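Local atomic coordinates of zinc-finger (Saccharomonospora viridis, PDB entry 3RMQ), a protein that binds a zinc ion in a zinc-finger domain but is of unknown biological function. Residues A[4-8]-A[19-23]; A[11-17]-A[53-59]; A[61-65]-A[93-98]; A[81-87]-A[107-113]. The protein carries 1 engineered substitution. Numbering follows the deposited sequence.

Interaction 1. Residues A[4-8]-A[19-23]; sequences MQRYL and YDTAR
The open end of an antiparallel beta hairpin is built here, with residues 4-6 irregular before Tyr7 enters the strand. Tyr19 forms a hydrogen-bonded pair with Leu8 (Tyr19 N to Leu8 O 2.8 Å, Leu8 N to Tyr19 O 3.1 Å); in the p rotamer its ring lies beside Leu8, Tyr19 CE1 3.7 Å from Leu8 CB. Asp20 faces Tyr7 in a non-hydrogen-bonded pair, CA atoms 4.8 Å apart. Its carboxylate, chi1 t, forms a salt bridge at the guanidinium edge of Arg6 (Arg6 NE to Asp20 OD1 2.7 Å, Arg6 NH2 to Asp20 OD2 2.9 Å) and closes an Asx turn, Ala22 N to Asp20 OD1 3.0 Å. Thr21 N bonds Arg6 O at 2.8 Å. Threonine suits this place: Thr21 OG1 lies 2.7 Å from Gln5 O, whereas Thr21 CG2 rests 3.6 Å from Leu8 CG. Arg23 NE joins the salt-bridge network, 3.4 Å from Asp20 OD2. Outside, Tyr7 packs on Leu35 and on Leu66 and Ala69 of helix 60-69, and Tyr19 on His24 and Val26.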
loop_
_atom_site.group_PDB
_atom_site.type_symbol
_atom_site.label_atom_id
_atom_site.label_comp_id
_atom_site.label_asym_id
_atom_site.label_seq_id
_atom_site.Cartn_x
_atom_site.Cartn_y
_atom_site.Cartn_z
HETATM N N MSE A 4 3.667 -9.562 -18.274
HETATM C CA MSE A 4 3.546 -9.459 -16.777
HETATM C C MSE A 4 2.994 -8.085 -16.362
HETATM O O MSE A 4 3.301 -7.047 -16.994
HETATM C CB MSE A 4 4.898 -9.698 -16.126
HETATM C CG MSE A 4 4.846 -9.749 -14.618
HETATM SE SE MSE A 4 6.594 -10.141 -13.800
HETATM C CE MSE A 4 5.975 -10.702 -12.034
ATOM N N GLN A 5 2.149 -8.040 -15.326
ATOM C CA GLN A 5 1.570 -6.754 -14.961
ATOM C C GLN A 5 2.624 -5.936 -14.247
ATOM O O GLN A 5 3.492 -6.499 -13.585
ATOM C CB GLN A 5 0.339 -6.952 -14.049
ATOM C CG GLN A 5 -0.795 -7.702 -14.799
ATOM C CD GLN A 5 -2.072 -7.808 -13.984
ATOM O OE1 GLN A 5 -2.121 -7.352 -12.843
ATOM N NE2 GLN A 5 -3.099 -8.460 -14.554
ATOM N N ARG A 6 2.511 -4.605 -14.314
ATOM C CA ARG A 6 3.535 -3.744 -13.723
ATOM C C ARG A 6 3.485 -3.826 -12.207
ATOM O O ARG A 6 4.535 -3.767 -11.547
ATOM C CB ARG A 6 3.316 -2.300 -14.142
ATOM C CG ARG A 6 4.284 -1.298 -13.452
ATOM C CD ARG A 6 5.762 -1.521 -13.912
ATOM N NE ARG A 6 6.623 -0.595 -13.188
ATOM C CZ ARG A 6 6.742 0.710 -13.467
ATOM N NH1 ARG A 6 6.107 1.262 -14.521
ATOM N NH2 ARG A 6 7.535 1.459 -12.715
ATOM N N TYR A 7 2.270 -3.928 -11.644
ATOM C CA TYR A 7 2.136 -3.949 -10.181
ATOM C C TYR A 7 1.341 -5.172 -9.748
ATOM O O TYR A 7 0.297 -5.476 -10.324
ATOM C CB TYR A 7 1.353 -2.724 -9.691
ATOM C CG TYR A 7 2.039 -1.419 -10.039
ATOM C CD1 TYR A 7 3.198 -1.032 -9.368
ATOM C CD2 TYR A 7 1.580 -0.629 -11.093
ATOM C CE1 TYR A 7 3.838 0.156 -9.684
ATOM C CE2 TYR A 7 2.227 0.555 -11.426
ATOM C CZ TYR A 7 3.360 0.920 -10.723
ATOM O OH TYR A 7 4.036 2.083 -11.026
ATOM N N LEU A 8 1.777 -5.796 -8.671
ATOM C CA LEU A 8 1.061 -6.982 -8.144
ATOM C C LEU A 8 0.981 -6.858 -6.629
ATOM O O LEU A 8 1.768 -6.113 -6.014
ATOM C CB LEU A 8 1.791 -8.280 -8.500
ATOM C CG LEU A 8 1.774 -8.697 -10.000
ATOM C CD1 LEU A 8 2.628 -9.883 -10.187
ATOM C CD2 LEU A 8 0.285 -9.003 -10.465
ATOM N N TYR A 19 3.714 -4.343 -4.978
ATOM C CA TYR A 19 5.104 -4.119 -5.385
ATOM C C TYR A 19 5.214 -3.873 -6.900
ATOM O O TYR A 19 4.323 -4.255 -7.687
ATOM C CB TYR A 19 6.019 -5.280 -4.926
ATOM C CG TYR A 19 5.807 -6.573 -5.638
ATOM C CD1 TYR A 19 4.744 -7.419 -5.302
ATOM C CD2 TYR A 19 6.662 -6.973 -6.660
ATOM C CE1 TYR A 19 4.525 -8.605 -5.989
ATOM C CE2 TYR A 19 6.453 -8.158 -7.355
ATOM C CZ TYR A 19 5.390 -8.974 -7.007
ATOM O OH TYR A 19 5.191 -10.152 -7.690
ATOM N N ASP A 20 6.309 -3.222 -7.282
ATOM C CA ASP A 20 6.626 -2.921 -8.691
ATOM C C ASP A 20 7.378 -4.150 -9.247
ATOM O O ASP A 20 8.513 -4.468 -8.796
ATOM C CB ASP A 20 7.519 -1.684 -8.706
ATOM C CG ASP A 20 7.757 -1.137 -10.100
ATOM O OD1 ASP A 20 7.651 -1.933 -11.069
ATOM O OD2 ASP A 20 8.055 0.087 -10.232
ATOM N N THR A 21 6.773 -4.850 -10.202
ATOM C CA THR A 21 7.338 -6.117 -10.672
ATOM C C THR A 21 8.525 -5.824 -11.596
ATOM O O THR A 21 9.185 -6.766 -12.030
ATOM C CB THR A 21 6.322 -6.932 -11.495
ATOM O OG1 THR A 21 6.050 -6.223 -12.718
ATOM C CG2 THR A 21 4.981 -7.118 -10.694
ATOM N N ALA A 22 8.759 -4.543 -11.927
ATOM C CA ALA A 22 9.986 -4.177 -12.695
ATOM C C ALA A 22 11.162 -4.015 -11.746
ATOM O O ALA A 22 12.298 -3.856 -12.206
ATOM C CB ALA A 22 9.803 -2.885 -13.450
ATOM N N ARG A 23 10.893 -4.023 -10.436
ATOM C CA ARG A 23 11.941 -3.802 -9.430
ATOM C C ARG A 23 12.202 -5.029 -8.561
ATOM O O ARG A 23 13.329 -5.255 -8.136
ATOM C CB ARG A 23 11.591 -2.631 -8.508
ATOM C CG ARG A 23 11.514 -1.257 -9.164
ATOM C CD ARG A 23 10.863 -0.283 -8.159
ATOM N NE ARG A 23 10.796 1.123 -8.561
ATOM C CZ ARG A 23 11.853 1.920 -8.698
ATOM N NH1 ARG A 23 13.079 1.429 -8.541
ATOM N NH2 ARG A 23 11.689 3.201 -9.025
#

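Interaction 2. Residues A[11-17]-A[53-59]; sequences QADGKRH and LWFDGEC. With ZN (zinc ion), chain B.
Zinc makes the strongest link between 11-17 and 53-59: ZN is bound by His17 ND1 at 2.1 Å and by Cys59 SG at 2.4 Å. Beside the metal the backbones form a single bridge, Arg16 with Glu58 (CA atoms 4.3 Å apart), held by Arg16 N to Gly57 O and Cys59 N to Arg16 O, both 2.9 Å. Gln11, extended with chi1 and chi2 t, presents OE1 to Asp56 N at 3.0 Å, while its side-chain NE2 donates to Asp48 OD1. Arg16, also t,t, donates from NH2 to Trp54 O at 3.0 Å. Its flat guanidinium lies between two groups: Trp54 CE3, 3.6 Å from Arg16 NE, over one face and the Glu58 carboxylate over the other, where Arg16 NE to Glu58 OE2 is a long salt bridge of 3.7 Å. One water joins Gln11 OE1, Arg16 NE and Asp56 O; another joins Gly14 N to Asp56 OD2. Packing follows: Gln11 CB stands 3.5 Å above the centroid of the Trp54 five-membered ring, a CH-pi contact. The strands turn tightly through a type I' turn, Ala12 to Lys15, whose positive phi at Asp13 and Gly14 suits glycine at the latter. Cys36 and Cys62 complete a zinc site of three cysteines and one histidine, in which the hairpin supplies the histidine and Cys59, the N-cap of the following helix, opens a CxxC pair.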
loop_
_atom_site.group_PDB
_atom_site.type_symbol
_atom_site.label_atom_id
_atom_site.label_comp_id
_atom_site.label_asym_id
_atom_site.label_seq_id
_atom_site.Cartn_x
_atom_site.Cartn_y
_atom_site.Cartn_z
ATOM N N GLN A 11 1.221 -10.288 0.248
ATOM C CA GLN A 11 1.035 -10.130 1.710
ATOM C C GLN A 11 2.401 -10.269 2.378
ATOM O O GLN A 11 3.203 -11.184 2.039
ATOM C CB GLN A 11 0.108 -11.199 2.267
ATOM C CG GLN A 11 -0.138 -11.019 3.805
ATOM C CD GLN A 11 -1.178 -11.958 4.310
ATOM O OE1 GLN A 11 -2.385 -11.715 4.141
ATOM N NE2 GLN A 11 -0.741 -13.079 4.893
ATOM N N ALA A 12 2.695 -9.374 3.326
ATOM C CA ALA A 12 3.933 -9.483 4.097
ATOM C C ALA A 12 3.877 -8.532 5.267
ATOM O O ALA A 12 3.322 -7.438 5.168
ATOM C CB ALA A 12 5.157 -9.142 3.201
ATOM N N ASP A 13 4.404 -8.996 6.391
ATOM C CA ASP A 13 4.489 -8.176 7.585
ATOM C C ASP A 13 3.152 -7.600 7.976
ATOM O O ASP A 13 3.057 -6.431 8.389
ATOM C CB ASP A 13 5.480 -7.034 7.402
ATOM C CG ASP A 13 5.952 -6.485 8.758
ATOM O OD1 ASP A 13 5.827 -7.214 9.782
ATOM O OD2 ASP A 13 6.431 -5.335 8.808
ATOM N N GLY A 14 2.113 -8.420 7.880
ATOM C CA GLY A 14 0.821 -8.052 8.398
ATOM C C GLY A 14 -0.088 -7.224 7.489
ATOM O O GLY A 14 -1.167 -6.861 7.938
ATOM N N LYS A 15 0.318 -6.908 6.261
ATOM C CA LYS A 15 -0.610 -6.233 5.352
ATOM C C LYS A 15 -0.472 -6.782 3.965
ATOM O O LYS A 15 0.537 -7.392 3.632
ATOM C CB LYS A 15 -0.292 -4.727 5.258
ATOM C CG LYS A 15 -0.124 -3.973 6.623
ATOM C CD LYS A 15 0.297 -2.514 6.331
ATOM C CE LYS A 15 0.731 -1.742 7.583
ATOM N NZ LYS A 15 2.221 -1.757 7.743
ATOM N N ARG A 16 -1.450 -6.501 3.115
ATOM C CA ARG A 16 -1.319 -6.879 1.727
ATOM C C ARG A 16 -0.726 -5.671 0.975
ATOM O O ARG A 16 -1.410 -4.656 0.819
ATOM C CB ARG A 16 -2.679 -7.288 1.136
ATOM C CG ARG A 16 -2.460 -8.145 -0.100
ATOM C CD ARG A 16 -3.745 -8.481 -0.850
ATOM N NE ARG A 16 -4.597 -9.352 -0.044
ATOM C CZ ARG A 16 -5.744 -9.909 -0.464
ATOM N NH1 ARG A 16 -6.201 -9.654 -1.700
ATOM N NH2 ARG A 16 -6.434 -10.724 0.352
ATOM N N HIS A 17 0.568 -5.747 0.613
ATOM C CA HIS A 17 1.254 -4.608 -0.003
ATOM C C HIS A 17 1.200 -4.758 -1.503
ATOM O O HIS A 17 0.727 -5.797 -2.002
ATOM C CB HIS A 17 2.728 -4.543 0.442
ATOM C CG HIS A 17 2.907 -4.239 1.897
ATOM N ND1 HIS A 17 2.848 -2.957 2.417
ATOM C CD2 HIS A 17 3.141 -5.065 2.948
ATOM C CE1 HIS A 17 3.090 -3.006 3.719
ATOM N NE2 HIS A 17 3.250 -4.280 4.067
ATOM N N LEU A 53 -4.661 -17.883 1.393
ATOM C CA LEU A 53 -4.638 -17.666 2.838
ATOM C C LEU A 53 -4.301 -16.208 3.194
ATOM O O LEU A 53 -3.915 -15.909 4.353
ATOM C CB LEU A 53 -3.564 -18.558 3.503
ATOM C CG LEU A 53 -3.606 -20.070 3.250
ATOM C CD1 LEU A 53 -2.494 -20.737 4.072
ATOM C CD2 LEU A 53 -5.017 -20.655 3.582
ATOM N N TRP A 54 -4.372 -15.284 2.232
ATOM C CA TRP A 54 -4.049 -13.907 2.552
ATOM C C TRP A 54 -5.212 -13.224 3.252
ATOM O O TRP A 54 -6.132 -12.703 2.584
ATOM C CB TRP A 54 -3.767 -13.121 1.289
ATOM C CG TRP A 54 -2.412 -13.444 0.678
ATOM C CD1 TRP A 54 -1.421 -14.289 1.155
ATOM C CD2 TRP A 54 -1.912 -12.861 -0.517
ATOM N NE1 TRP A 54 -0.348 -14.293 0.255
ATOM C CE2 TRP A 54 -0.638 -13.431 -0.775
ATOM C CE3 TRP A 54 -2.451 -11.946 -1.431
ATOM C CZ2 TRP A 54 0.104 -13.107 -1.894
ATOM C CZ3 TRP A 54 -1.681 -11.608 -2.582
ATOM C CH2 TRP A 54 -0.438 -12.177 -2.783
ATOM N N PHE A 55 -5.185 -13.214 4.580
ATOM C CA PHE A 55 -6.300 -12.621 5.329
ATOM C C PHE A 55 -5.943 -11.250 5.916
ATOM O O PHE A 55 -6.778 -10.597 6.529
ATOM C CB PHE A 55 -6.726 -13.556 6.502
ATOM C CG PHE A 55 -7.201 -14.924 6.065
ATOM C CD1 PHE A 55 -7.561 -15.181 4.743
ATOM C CD2 PHE A 55 -7.254 -15.967 6.959
ATOM C CE1 PHE A 55 -7.977 -16.475 4.336
ATOM C CE2 PHE A 55 -7.696 -17.241 6.566
ATOM C CZ PHE A 55 -8.070 -17.484 5.254
ATOM N N ASP A 56 -4.693 -10.825 5.806
ATOM C CA ASP A 56 -4.331 -9.504 6.322
ATOM C C ASP A 56 -5.039 -8.414 5.544
ATOM O O ASP A 56 -5.306 -8.565 4.352
ATOM C CB ASP A 56 -2.832 -9.286 6.187
ATOM C CG ASP A 56 -2.027 -10.136 7.208
ATOM O OD1 ASP A 56 -2.517 -10.300 8.350
ATOM O OD2 ASP A 56 -0.916 -10.592 6.868
ATOM N N GLY A 57 -5.262 -7.280 6.185
ATOM C CA GLY A 57 -5.904 -6.178 5.502
ATOM C C GLY A 57 -4.978 -5.566 4.454
ATOM O O GLY A 57 -3.754 -5.661 4.587
ATOM N N GLU A 58 -5.546 -4.944 3.415
ATOM C CA GLU A 58 -4.691 -4.233 2.457
ATOM C C GLU A 58 -3.913 -3.075 3.110
ATOM O O GLU A 58 -4.413 -2.392 4.001
ATOM C CB GLU A 58 -5.521 -3.689 1.297
ATOM C CG GLU A 58 -5.957 -4.754 0.341
ATOM C CD GLU A 58 -7.158 -5.569 0.823
ATOM O OE1 GLU A 58 -8.029 -4.991 1.521
ATOM O OE2 GLU A 58 -7.211 -6.795 0.504
ATOM N N CYS A 59 -2.696 -2.850 2.649
ATOM C CA CYS A 59 -1.873 -1.716 3.074
ATOM C C CYS A 59 -2.520 -0.443 2.524
ATOM O O CYS A 59 -2.657 -0.288 1.307
ATOM C CB CYS A 59 -0.433 -1.852 2.503
ATOM S SG CYS A 59 0.575 -0.339 2.849
HETATM ZN ZN ZN B . 2.481 -1.059 1.669
HETATM O O HOH W 1 -3.860 -10.101 2.630
HETATM O O HOH W 2 1.689 -11.150 7.017
HETATM O O HOH W 3 -4.437 -6.857 8.862
#

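Interaction 3. Residues A[61-65]-A[93-98]; sequences VCTIA and RLAEVL. With ZN (zinc ion), chain B.
Two helical segments, 61-65 and 93-97, run nearly parallel, their axes 10.0 Å apart at closest approach with a signed crossing angle of -25°. Val61 and Leu94 are in register with CA atoms 5.4 Å apart; farther along, Ala65 CA lies 7.0 Å from Val97 CA. Val61, chi1 t, is the main bump: its CG1 settles into a hollow walled by Arg93 CG (4.3 Å), the backbone at Leu94 CA (4.0 Å) and Val97 CG2 (4.3 Å). In return Leu94, in the t,p rotamer, reaches between two side chains one turn apart, its CD1 lying 4.2 Å from Val61 CG1 and 3.8 Å from Ile64 CG2. This is the apolar core between the helix of the zinc site and the C-terminal helices: Cys62 points away from helix 88-97, its SG binding ZN at 2.3 Å, so one helix has a metal-binding face and a greasy face. Small Ala65 admits Val97, with Ala65 CB to Val97 CG1 at 3.9 Å. Leu98 CD1 comes within 4.4 Å of Ile64 CG2. No hydrogen bond crosses the interface, as fits its aliphatic lining. Ile77 and Leu80 of helix 74-81 cover Ile64, while Val105 and Thr109 of helix 102-109 cover Leu94.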
loop_
_atom_site.group_PDB
_atom_site.type_symbol
_atom_site.label_atom_id
_atom_site.label_comp_id
_atom_site.label_asym_id
_atom_site.label_seq_id
_atom_site.Cartn_x
_atom_site.Cartn_y
_atom_site.Cartn_z
ATOM N N VAL A 61 -1.469 2.572 2.339
ATOM C CA VAL A 61 -0.555 3.432 1.579
ATOM C C VAL A 61 -0.294 2.867 0.174
ATOM O O VAL A 61 -0.376 3.582 -0.838
ATOM C CB VAL A 61 0.773 3.589 2.348
ATOM C CG1 VAL A 61 1.753 4.371 1.520
ATOM C CG2 VAL A 61 0.472 4.311 3.708
ATOM N N CYS A 62 0.009 1.582 0.116
ATOM C CA CYS A 62 0.200 0.913 -1.174
ATOM C C CYS A 62 -1.053 1.022 -2.067
ATOM O O CYS A 62 -0.932 1.177 -3.287
ATOM C CB CYS A 62 0.512 -0.587 -0.976
ATOM S SG CYS A 62 2.209 -0.933 -0.582
ATOM N N THR A 63 -2.236 0.880 -1.483
ATOM C CA THR A 63 -3.487 0.899 -2.276
ATOM C C THR A 63 -3.658 2.269 -2.955
ATOM O O THR A 63 -3.966 2.353 -4.134
ATOM C CB THR A 63 -4.741 0.599 -1.380
ATOM O OG1 THR A 63 -4.613 -0.695 -0.745
ATOM C CG2 THR A 63 -6.068 0.614 -2.242
ATOM N N ILE A 64 -3.458 3.349 -2.181
ATOM C CA ILE A 64 -3.578 4.711 -2.695
ATOM C C ILE A 64 -2.418 4.988 -3.672
ATOM O O ILE A 64 -2.627 5.587 -4.723
ATOM C CB ILE A 64 -3.547 5.755 -1.547
ATOM C CG1 ILE A 64 -4.773 5.606 -0.631
ATOM C CG2 ILE A 64 -3.417 7.200 -2.093
ATOM C CD1 ILE A 64 -6.038 5.477 -1.346
ATOM N N ALA A 65 -1.194 4.571 -3.321
ATOM C CA ALA A 65 -0.036 4.754 -4.235
ATOM C C ALA A 65 -0.295 4.092 -5.598
ATOM O O ALA A 65 -0.006 4.669 -6.645
ATOM C CB ALA A 65 1.221 4.236 -3.623
ATOM N N ARG A 93 3.619 8.335 6.099
ATOM C CA ARG A 93 4.215 7.476 5.077
ATOM C C ARG A 93 3.610 7.771 3.670
ATOM O O ARG A 93 4.336 7.843 2.677
ATOM C CB ARG A 93 4.032 5.999 5.466
ATOM C CG ARG A 93 4.704 5.017 4.525
ATOM C CD ARG A 93 4.585 3.535 5.099
ATOM N NE ARG A 93 5.186 3.447 6.433
ATOM C CZ ARG A 93 4.670 2.789 7.478
ATOM N NH1 ARG A 93 3.531 2.127 7.368
ATOM N NH2 ARG A 93 5.302 2.787 8.659
ATOM N N LEU A 94 2.286 7.972 3.582
ATOM C CA LEU A 94 1.666 8.305 2.279
ATOM C C LEU A 94 2.176 9.662 1.776
ATOM O O LEU A 94 2.344 9.857 0.569
ATOM C CB LEU A 94 0.145 8.384 2.387
ATOM C CG LEU A 94 -0.632 8.692 1.095
ATOM C CD1 LEU A 94 -0.370 7.636 0.055
ATOM C CD2 LEU A 94 -2.128 8.762 1.384
ATOM N N ALA A 95 2.372 10.616 2.683
ATOM C CA ALA A 95 2.863 11.944 2.278
ATOM C C ALA A 95 4.271 11.881 1.676
ATOM O O ALA A 95 4.670 12.774 0.928
ATOM C CB ALA A 95 2.836 12.935 3.445
ATOM N N GLU A 96 5.028 10.848 2.009
ATOM C CA GLU A 96 6.363 10.704 1.453
ATOM C C GLU A 96 6.281 10.212 0.005
ATOM O O GLU A 96 7.206 10.407 -0.778
ATOM C CB GLU A 96 7.203 9.743 2.311
ATOM C CG GLU A 96 7.765 10.369 3.592
ATOM C CD GLU A 96 8.871 11.423 3.329
ATOM O OE1 GLU A 96 9.071 12.314 4.192
ATOM O OE2 GLU A 96 9.549 11.357 2.269
ATOM N N VAL A 97 5.159 9.585 -0.337
ATOM C CA VAL A 97 4.926 9.000 -1.650
ATOM C C VAL A 97 4.219 9.954 -2.591
ATOM O O VAL A 97 4.478 9.942 -3.787
ATOM C CB VAL A 97 3.983 7.740 -1.544
ATOM C CG1 VAL A 97 3.569 7.251 -2.920
ATOM C CG2 VAL A 97 4.628 6.638 -0.750
ATOM N N LEU A 98 3.273 10.735 -2.078
ATOM C CA LEU A 98 2.527 11.661 -2.923
ATOM C C LEU A 98 3.327 12.968 -3.034
ATOM O O LEU A 98 4.244 13.209 -2.243
ATOM C CB LEU A 98 1.126 11.905 -2.365
ATOM C CG LEU A 98 0.272 10.635 -2.243
ATOM C CD1 LEU A 98 -1.141 11.004 -1.871
ATOM C CD2 LEU A 98 0.269 9.878 -3.516
HETATM ZN ZN ZN B . 2.481 -1.059 1.669
#

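Interaction 4. Residues A[81-87]-A[107-113]; sequences AHRFDWS and ELTGARM
Trp86, chi1 m and chi2 96°, lays its indole against the end of helix 102-109. Thr109, chi1 p, sits over the ring face with CB 3.6 Å from the centroid of the five-membered ring, a CH-pi contact. That rotamer also turns Thr109 OG1 back to Val106 O and lets it accept from Ala111 N at 3.1 Å, an ST turn just as the helix ends. The indole NE1 donates within its own loop to Ala81 O at 3.0 Å, the carbonyl that also receives Phe84 N at 3.1 Å across a type I turn. Trp86 CB meets Ala111 CB at 3.5 Å. At the start of the turn, Ala81 CB touches Leu108 CD2 at 3.9 Å, and His82, chi1 m, sets CE1 3.3 Å from Gly110 CA. Gly110 leaves the helix with positive phi, and a beta-carbon there would strike the imidazole. Arg112, chi1 and chi2 both m, folds back so that NH1 and NH2 reach Trp86 O at 3.1 and 3.2 Å, with NH1 also donating to Ala111 O at 3.0 Å. The chemistry is thus apolar packing around the indole, with an arginine at the exposed margin satisfying backbone carbonyls, which joins the 81-87 connection between two helices to the C-terminal tail.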
loop_
_atom_site.group_PDB
_atom_site.type_symbol
_atom_site.label_atom_id
_atom_site.label_comp_id
_atom_site.label_asym_id
_atom_site.label_seq_id
_atom_site.Cartn_x
_atom_site.Cartn_y
_atom_site.Cartn_z
ATOM N N ALA A 81 -9.729 5.958 -0.385
ATOM C CA ALA A 81 -8.975 6.057 0.873
ATOM C C ALA A 81 -9.930 6.015 2.047
ATOM O O ALA A 81 -9.572 5.622 3.162
ATOM C CB ALA A 81 -8.179 7.345 0.905
ATOM N N HIS A 82 -11.170 6.409 1.785
ATOM C CA HIS A 82 -12.114 6.563 2.851
ATOM C C HIS A 82 -12.386 5.244 3.526
ATOM O O HIS A 82 -12.825 5.237 4.659
ATOM C CB HIS A 82 -13.393 7.256 2.370
ATOM C CG HIS A 82 -13.296 8.752 2.407
ATOM N ND1 HIS A 82 -12.203 9.439 1.918
ATOM C CD2 HIS A 82 -14.138 9.692 2.897
ATOM C CE1 HIS A 82 -12.382 10.736 2.092
ATOM N NE2 HIS A 82 -13.548 10.917 2.685
ATOM N N ARG A 83 -12.075 4.118 2.893
ATOM C CA ARG A 83 -12.381 2.856 3.559
ATOM C C ARG A 83 -11.288 2.272 4.461
ATOM O O ARG A 83 -11.460 1.180 5.013
ATOM C CB ARG A 83 -12.809 1.822 2.533
ATOM C CG ARG A 83 -11.680 1.211 1.801
ATOM C CD ARG A 83 -12.159 0.780 0.443
ATOM N NE ARG A 83 -11.219 -0.154 -0.145
ATOM C CZ ARG A 83 -11.346 -0.662 -1.358
ATOM N NH1 ARG A 83 -10.429 -1.509 -1.813
ATOM N NH2 ARG A 83 -12.381 -0.314 -2.116
ATOM N N PHE A 84 -10.169 2.977 4.636
ATOM C CA PHE A 84 -9.115 2.523 5.561
ATOM C C PHE A 84 -9.078 3.355 6.845
ATOM O O PHE A 84 -9.587 4.474 6.871
ATOM C CB PHE A 84 -7.744 2.617 4.864
ATOM C CG PHE A 84 -7.647 1.768 3.646
ATOM C CD1 PHE A 84 -7.599 0.399 3.771
ATOM C CD2 PHE A 84 -7.571 2.331 2.380
ATOM C CE1 PHE A 84 -7.498 -0.409 2.656
ATOM C CE2 PHE A 84 -7.486 1.545 1.259
ATOM C CZ PHE A 84 -7.438 0.161 1.393
ATOM N N ASP A 85 -8.450 2.806 7.885
ATOM C CA ASP A 85 -8.096 3.555 9.091
ATOM C C ASP A 85 -6.675 4.113 8.930
ATOM O O ASP A 85 -5.775 3.400 8.536
ATOM C CB ASP A 85 -8.172 2.640 10.316
ATOM C CG ASP A 85 -9.575 2.038 10.516
ATOM O OD1 ASP A 85 -10.565 2.655 10.046
ATOM O OD2 ASP A 85 -9.683 0.947 11.129
ATOM N N TRP A 86 -6.491 5.383 9.233
ATOM C CA TRP A 86 -5.258 6.082 8.923
ATOM C C TRP A 86 -4.560 6.621 10.182
ATOM O O TRP A 86 -4.969 7.639 10.763
ATOM C CB TRP A 86 -5.561 7.254 8.013
ATOM C CG TRP A 86 -5.975 6.849 6.637
ATOM C CD1 TRP A 86 -7.251 6.707 6.141
ATOM C CD2 TRP A 86 -5.096 6.571 5.584
ATOM N NE1 TRP A 86 -7.197 6.350 4.812
ATOM C CE2 TRP A 86 -5.881 6.271 4.437
ATOM C CE3 TRP A 86 -3.717 6.549 5.475
ATOM C CZ2 TRP A 86 -5.310 5.914 3.227
ATOM C CZ3 TRP A 86 -3.146 6.225 4.260
ATOM C CH2 TRP A 86 -3.944 5.901 3.151
ATOM N N SER A 87 -3.508 5.937 10.600
ATOM C CA SER A 87 -2.730 6.369 11.744
ATOM C C SER A 87 -1.711 7.408 11.297
ATOM O O SER A 87 -1.478 7.571 10.106
ATOM C CB SER A 87 -1.997 5.191 12.333
ATOM O OG SER A 87 -1.032 4.770 11.403
ATOM N N GLU A 107 -6.466 15.580 3.753
ATOM C CA GLU A 107 -7.817 15.730 3.204
ATOM C C GLU A 107 -8.205 14.547 2.315
ATOM O O GLU A 107 -9.322 14.017 2.411
ATOM C CB GLU A 107 -7.933 17.065 2.470
ATOM C CG GLU A 107 -7.895 18.214 3.476
ATOM C CD GLU A 107 -7.925 19.604 2.859
ATOM O OE1 GLU A 107 -8.068 19.720 1.618
ATOM O OE2 GLU A 107 -7.806 20.587 3.632
ATOM N N LEU A 108 -7.262 14.105 1.487
ATOM C CA LEU A 108 -7.465 12.958 0.610
ATOM C C LEU A 108 -7.908 11.712 1.398
ATOM O O LEU A 108 -8.851 11.011 1.007
ATOM C CB LEU A 108 -6.148 12.692 -0.147
ATOM C CG LEU A 108 -6.026 11.551 -1.157
ATOM C CD1 LEU A 108 -4.844 11.805 -2.074
ATOM C CD2 LEU A 108 -5.874 10.213 -0.452
ATOM N N THR A 109 -7.242 11.439 2.520
ATOM C CA THR A 109 -7.505 10.222 3.258
ATOM C C THR A 109 -8.890 10.247 3.881
ATOM O O THR A 109 -9.435 9.195 4.189
ATOM C CB THR A 109 -6.499 10.003 4.401
ATOM O OG1 THR A 109 -6.565 11.122 5.304
ATOM C CG2 THR A 109 -5.070 9.818 3.862
ATOM N N GLY A 110 -9.453 11.439 4.106
ATOM C CA GLY A 110 -10.695 11.534 4.850
ATOM C C GLY A 110 -10.493 11.073 6.291
ATOM O O GLY A 110 -11.442 10.691 6.972
ATOM N N ALA A 111 -9.250 11.099 6.757
ATOM C CA ALA A 111 -8.896 10.453 8.035
ATOM C C ALA A 111 -9.271 11.250 9.289
ATOM O O ALA A 111 -9.367 10.669 10.390
ATOM C CB ALA A 111 -7.406 10.177 8.075
ATOM N N ARG A 112 -9.450 12.559 9.144
ATOM C CA ARG A 112 -9.704 13.425 10.297
ATOM C C ARG A 112 -10.918 14.306 9.992
ATOM O O ARG A 112 -11.052 15.428 10.490
ATOM C CB ARG A 112 -8.482 14.276 10.619
ATOM C CG ARG A 112 -7.233 13.480 10.990
ATOM C CD ARG A 112 -7.360 12.721 12.339
ATOM N NE ARG A 112 -6.118 12.015 12.684
ATOM C CZ ARG A 112 -5.850 10.739 12.370
ATOM N NH1 ARG A 112 -6.744 9.991 11.713
ATOM N NH2 ARG A 112 -4.680 10.224 12.686
HETATM N N MSE A 113 -11.805 13.767 9.167
HETATM C CA MSE A 113 -13.039 14.444 8.811
HETATM C C MSE A 113 -14.219 13.506 9.066
HETATM O O MSE A 113 -14.175 12.335 8.670
HETATM C CB MSE A 113 -13.004 14.823 7.336
HETATM C CG MSE A 113 -11.970 15.868 6.994
HETATM SE SE MSE A 113 -11.773 15.992 5.072
HETATM C CE MSE A 113 -13.313 14.912 4.527
HETATM O O HOH W 4 -10.696 7.614 6.006
#

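In the fold
From the N terminus, interaction 1 closes the hairpin of strands 7-12 and 15-20 at its open end. Interaction 2 starts at that hairpin's turn and brings back the loop before helix 60-69, so the two cross along the chain. Interaction 3 opens only after both have closed; it shares the zinc ion with interaction 2 and closes the loop that holds helix 74-81. Interaction 4, closing the one that holds helix 88-97, crosses interaction 3, since 81-87 falls between 61-65 and 93-98, and 107-113 comes after both; the pair touch through Ile64 with Ala81, Leu94 with Trp86 and Leu98 with Leu108. Interactions 1 and 4 lie on opposite sides of the chain's centre.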